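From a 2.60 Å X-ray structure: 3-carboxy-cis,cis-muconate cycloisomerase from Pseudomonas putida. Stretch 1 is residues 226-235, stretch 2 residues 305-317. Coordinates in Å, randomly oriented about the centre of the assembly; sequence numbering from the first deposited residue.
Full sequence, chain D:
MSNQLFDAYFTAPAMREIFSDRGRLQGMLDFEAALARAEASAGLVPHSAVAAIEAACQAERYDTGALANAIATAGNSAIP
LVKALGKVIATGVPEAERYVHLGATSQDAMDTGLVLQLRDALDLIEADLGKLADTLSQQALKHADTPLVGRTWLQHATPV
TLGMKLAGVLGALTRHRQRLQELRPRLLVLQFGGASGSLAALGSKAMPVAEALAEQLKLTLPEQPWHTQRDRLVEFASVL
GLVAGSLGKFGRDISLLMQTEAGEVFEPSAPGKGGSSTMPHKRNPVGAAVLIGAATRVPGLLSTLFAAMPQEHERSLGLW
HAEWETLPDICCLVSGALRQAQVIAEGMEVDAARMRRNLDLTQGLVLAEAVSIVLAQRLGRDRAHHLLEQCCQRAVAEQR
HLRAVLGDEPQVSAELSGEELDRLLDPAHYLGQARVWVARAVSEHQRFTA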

# COMPACT_ATOMS: atom_id res chain seq x y z
N TRP D 226 -24.34 -6.65 -8.80
CA TRP D 226 -22.95 -6.17 -8.87
C TRP D 226 -21.91 -7.17 -8.35
O TRP D 226 -21.01 -6.81 -7.60
N HIS D 227 -22.01 -8.43 -8.78
CA HIS D 227 -21.07 -9.46 -8.35
C HIS D 227 -19.60 -9.10 -8.58
O HIS D 227 -18.75 -9.45 -7.76
N THR D 228 -19.30 -8.42 -9.69
CA THR D 228 -17.92 -8.06 -9.98
C THR D 228 -17.69 -6.55 -10.19
O THR D 228 -16.69 -6.13 -10.81
N GLN D 229 -18.62 -5.74 -9.69
CA GLN D 229 -18.51 -4.28 -9.73
C GLN D 229 -18.52 -3.93 -8.24
O GLN D 229 -19.59 -3.75 -7.63
N ARG D 230 -17.33 -3.83 -7.64
CA ARG D 230 -17.21 -3.59 -6.21
C ARG D 230 -16.98 -2.15 -5.71
O ARG D 230 -16.66 -1.95 -4.52
N ASP D 231 -17.16 -1.16 -6.57
CA ASP D 231 -16.92 0.22 -6.15
C ASP D 231 -17.66 0.62 -4.87
O ASP D 231 -17.13 1.38 -4.06
N ARG D 232 -18.88 0.12 -4.68
CA ARG D 232 -19.65 0.47 -3.49
C ARG D 232 -18.90 0.13 -2.20
O ARG D 232 -18.85 0.94 -1.27
N LEU D 233 -18.33 -1.07 -2.13
CA LEU D 233 -17.61 -1.48 -0.92
C LEU D 233 -16.29 -0.72 -0.75
O LEU D 233 -15.90 -0.35 0.36
N VAL D 234 -15.60 -0.48 -1.86
CA VAL D 234 -14.33 0.22 -1.81
C VAL D 234 -14.55 1.69 -1.42
O VAL D 234 -13.72 2.27 -0.71
N GLU D 235 -15.65 2.29 -1.86
CA GLU D 235 -15.91 3.68 -1.46
C GLU D 235 -16.13 3.78 0.04
O GLU D 235 -15.60 4.69 0.69
N LEU D 305 -8.38 -3.39 -1.01
CA LEU D 305 -9.69 -3.35 -1.63
C LEU D 305 -9.58 -2.71 -3.01
O LEU D 305 -10.24 -3.14 -3.96
N PHE D 306 -8.76 -1.67 -3.15
CA PHE D 306 -8.62 -1.07 -4.47
C PHE D 306 -8.00 -2.10 -5.42
O PHE D 306 -8.48 -2.31 -6.53
N ALA D 307 -6.94 -2.75 -4.96
CA ALA D 307 -6.26 -3.75 -5.77
C ALA D 307 -7.15 -4.92 -6.23
O ALA D 307 -6.87 -5.54 -7.26
N ALA D 308 -8.22 -5.21 -5.49
CA ALA D 308 -9.10 -6.32 -5.84
C ALA D 308 -10.29 -5.93 -6.71
O ALA D 308 -11.20 -6.74 -6.90
N MET D 309 -10.29 -4.72 -7.25
CA MET D 309 -11.41 -4.28 -8.09
C MET D 309 -11.53 -4.88 -9.49
O MET D 309 -12.65 -5.10 -9.98
N PRO D 310 -10.41 -5.14 -10.18
CA PRO D 310 -10.56 -5.70 -11.53
C PRO D 310 -10.96 -7.18 -11.54
O PRO D 310 -10.25 -8.03 -12.09
N GLN D 311 -12.11 -7.48 -10.94
CA GLN D 311 -12.62 -8.85 -10.85
C GLN D 311 -13.20 -9.30 -12.18
O GLN D 311 -14.07 -8.64 -12.76
N GLU D 312 -12.71 -10.45 -12.66
CA GLU D 312 -13.11 -10.97 -13.97
C GLU D 312 -14.51 -11.52 -14.15
O GLU D 312 -15.04 -12.24 -13.30
N HIS D 313 -15.10 -11.14 -15.28
CA HIS D 313 -16.41 -11.61 -15.69
C HIS D 313 -17.53 -11.57 -14.65
O HIS D 313 -17.73 -10.56 -13.97
N GLU D 314 -18.25 -12.69 -14.52
CA GLU D 314 -19.39 -12.77 -13.61
C GLU D 314 -19.08 -13.08 -12.15
O GLU D 314 -19.93 -12.87 -11.29
N ARG D 315 -17.89 -13.58 -11.87
CA ARG D 315 -17.49 -13.88 -10.50
C ARG D 315 -16.01 -14.16 -10.58
O ARG D 315 -15.57 -14.97 -11.39
N SER D 316 -15.24 -13.48 -9.73
CA SER D 316 -13.79 -13.62 -9.72
C SER D 316 -13.29 -14.43 -8.53
O SER D 316 -13.86 -14.33 -7.44
N LEU D 317 -12.26 -15.24 -8.74
CA LEU D 317 -11.70 -16.03 -7.64
C LEU D 317 -10.38 -15.42 -7.21
O LEU D 317 -9.58 -15.00 -8.06

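Where a loop leads into a helix, the two halves often pack differently: the loop pairs polar groups directly or through water, and the helix offers apolar side chains to its neighbour. Residues 226-235 and 305-317 of this cycloisomerase illustrate the principle, burying 609 Å² between them, both sides summed.

Trp-226 opens a type I turn but lies out of reach of the second stretch. Contact begins with His-227, whose CA-to-CB bond points toward the partner. Its CB lies 3.4 Å from Glu-314 O, and in the m rotamer one face of its imidazole receives Arg-315 NH1, which lies 3.6 Å from His-227 CG. Arg-315 starts out pointing away; its long side chain, with chi1 and chi2 both t, turns at chi3 (m) and brings its end back to the ring. Water 1 joins the backbones and a side chain, donating to His-227 O (2.9 Å) and to Gln-311 OE1 (3.0 Å) while accepting from Ser-316 N (3.0 Å).

Thr-228 is the polar centre of the interface. Its p rotamer aims OG1 at the type II' turn spanning Glu-312 to Arg-315, where Thr-228 OG1 donates a short 2.6 Å hydrogen bond to His-313 O. The methyl serves the same turn by packing: Thr-228 CG2 lies 3.4 Å from both Glu-314 C and Arg-315 N. Thr-228 CB also meets Gln-311 CB at 4.0 Å. A second water extends the polar seam, donating to Thr-228 O (2.9 Å) and Met-309 O (2.8 Å) and accepting from Arg-230 N (3.0 Å).

Gln-229 points away and makes no contact. Arg-230, at the N-cap position, points toward the partner with an off-rotamer chi1 of -30°. Its CD approaches Gln-311 OE1 at 3.3 Å, while its NH1 turns back to Trp-226 O in a weak 3.3 Å hydrogen bond. The other polar atom of the same amide, Gln-311 NE2 (chi1 m, chi2 t), donates to Ala-308 O at 3.0 Å.

With the helix, the chemistry changes. Asp-231 points sideways, and its CA touches Met-309 CE at 3.8 Å. Arg-232 is out of reach and Leu-233 points sideways without contact, so the next turn of the helix relies on Val-234. This t rotamer places CG1 over the face of Phe-306, 3.6 Å from the ring centroid and 8° off the normal, a CH-pi contact. Val-234 CG2 packs 4.1 Å from Leu-305 CB and 3.9 Å from Met-309 CG. Glu-235 points away, ending the contact.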

# COMPACT_ATOMS: atom_id res chain seq x y z
CB TRP D 226 -22.82 -4.85 -8.10
CG TRP D 226 -23.55 -4.85 -6.79
CD1 TRP D 226 -24.90 -4.74 -6.60
CD2 TRP D 226 -22.98 -5.06 -5.49
NE1 TRP D 226 -25.21 -4.86 -5.27
CE2 TRP D 226 -24.05 -5.06 -4.56
CE3 TRP D 226 -21.67 -5.24 -5.01
CZ2 TRP D 226 -23.85 -5.24 -3.19
CZ3 TRP D 226 -21.47 -5.42 -3.64
CH2 TRP D 226 -22.56 -5.42 -2.75
CB HIS D 227 -21.37 -10.80 -9.05
CG HIS D 227 -22.71 -11.37 -8.73
ND1 HIS D 227 -23.20 -11.44 -7.44
CD2 HIS D 227 -23.68 -11.87 -9.53
CE1 HIS D 227 -24.42 -11.96 -7.47
NE2 HIS D 227 -24.73 -12.23 -8.72
CB THR D 228 -17.35 -8.86 -11.18
OG1 THR D 228 -18.09 -8.57 -12.37
CG2 THR D 228 -17.45 -10.35 -10.91
CB GLN D 229 -19.72 -3.66 -10.44
CG GLN D 229 -19.81 -3.92 -11.95
CD GLN D 229 -18.65 -3.34 -12.75
OE1 GLN D 229 -17.93 -2.46 -12.27
NE2 GLN D 229 -18.46 -3.84 -13.97
CB ARG D 230 -16.10 -4.49 -5.66
CG ARG D 230 -15.94 -5.79 -6.43
CD ARG D 230 -17.13 -6.69 -6.21
NE ARG D 230 -17.11 -7.29 -4.88
CZ ARG D 230 -18.17 -7.86 -4.31
NH1 ARG D 230 -19.33 -7.91 -4.96
NH2 ARG D 230 -18.06 -8.40 -3.11
CB ASP D 231 -17.28 1.18 -7.26
CG ASP D 231 -18.71 1.04 -7.69
OD1 ASP D 231 -19.49 2.01 -7.55
OD2 ASP D 231 -19.06 -0.06 -8.16
CB ARG D 232 -21.02 -0.22 -3.51
CG ARG D 232 -22.01 0.39 -4.49
CD ARG D 232 -23.32 -0.39 -4.54
NE ARG D 232 -23.58 -0.86 -5.90
CZ ARG D 232 -24.53 -0.38 -6.69
NH1 ARG D 232 -25.33 0.58 -6.25
NH2 ARG D 232 -24.66 -0.83 -7.92
CB LEU D 233 -17.34 -2.99 -0.96
CG LEU D 233 -18.54 -3.92 -1.19
CD1 LEU D 233 -18.09 -5.39 -1.13
CD2 LEU D 233 -19.60 -3.65 -0.13
CB VAL D 234 -13.62 0.12 -3.15
CG1 VAL D 234 -12.29 0.86 -3.11
CG2 VAL D 234 -13.39 -1.35 -3.48
CB GLU D 235 -17.14 4.23 -2.16
CG GLU D 235 -17.68 5.47 -1.50
CD GLU D 235 -18.82 6.08 -2.28
OE1 GLU D 235 -19.78 5.34 -2.63
OE2 GLU D 235 -18.75 7.29 -2.55
CB LEU D 305 -10.66 -2.61 -0.73
CG LEU D 305 -10.94 -3.36 0.58
CD1 LEU D 305 -11.91 -2.57 1.43
CD2 LEU D 305 -11.52 -4.73 0.27
CB PHE D 306 -7.72 0.17 -4.43
CG PHE D 306 -8.44 1.44 -4.06
CD1 PHE D 306 -8.37 1.95 -2.77
CD2 PHE D 306 -9.22 2.11 -5.01
CE1 PHE D 306 -9.07 3.11 -2.43
CE2 PHE D 306 -9.92 3.26 -4.68
CZ PHE D 306 -9.84 3.77 -3.39
CB ALA D 307 -5.07 -4.29 -5.01
CB ALA D 308 -9.58 -7.01 -4.57
CB MET D 309 -11.41 -2.77 -8.20
CG MET D 309 -11.98 -2.07 -7.00
SD MET D 309 -12.19 -0.31 -7.29
CE MET D 309 -13.72 -0.27 -8.21
CB PRO D 310 -9.19 -5.45 -12.15
CG PRO D 310 -8.28 -5.65 -10.98
CD PRO D 310 -8.99 -4.92 -9.85
CB GLN D 311 -13.66 -8.94 -9.73
CG GLN D 311 -13.19 -8.29 -8.44
CD GLN D 311 -13.99 -8.72 -7.22
OE1 GLN D 311 -15.15 -9.12 -7.33
NE2 GLN D 311 -13.37 -8.62 -6.04
CB GLU D 312 -12.11 -12.03 -14.44
CG GLU D 312 -11.00 -12.30 -13.45
CD GLU D 312 -11.40 -13.31 -12.40
OE1 GLU D 312 -10.64 -13.49 -11.42
OE2 GLU D 312 -12.47 -13.93 -12.58
CB HIS D 313 -16.25 -13.02 -16.24
CG HIS D 313 -15.41 -13.08 -17.47
ND1 HIS D 313 -15.60 -12.24 -18.55
CD2 HIS D 313 -14.40 -13.92 -17.81
CE1 HIS D 313 -14.75 -12.57 -19.51
NE2 HIS D 313 -14.01 -13.58 -19.09
CB GLU D 314 -20.39 -13.79 -14.15
CG GLU D 314 -21.09 -13.33 -15.42
CD GLU D 314 -20.10 -13.01 -16.53
OE1 GLU D 314 -19.32 -13.92 -16.92
OE2 GLU D 314 -20.12 -11.85 -17.01
CB ARG D 315 -18.23 -15.08 -9.96
CG ARG D 315 -18.28 -15.10 -8.44
CD ARG D 315 -19.00 -16.31 -7.92
NE ARG D 315 -20.21 -16.60 -8.70
CZ ARG D 315 -21.25 -15.79 -8.79
NH1 ARG D 315 -21.25 -14.63 -8.16
NH2 ARG D 315 -22.29 -16.14 -9.54
CB SER D 316 -13.19 -12.21 -9.72
OG SER D 316 -11.82 -12.23 -9.38
CB LEU D 317 -11.52 -17.51 -8.05
CG LEU D 317 -10.55 -18.00 -9.13
CD1 LEU D 317 -10.43 -16.94 -10.21
CD2 LEU D 317 -9.20 -18.29 -8.55
O HOH W 1 -16.78 -11.51 -8.04
O HOH W 2 -15.14 -3.88 -9.74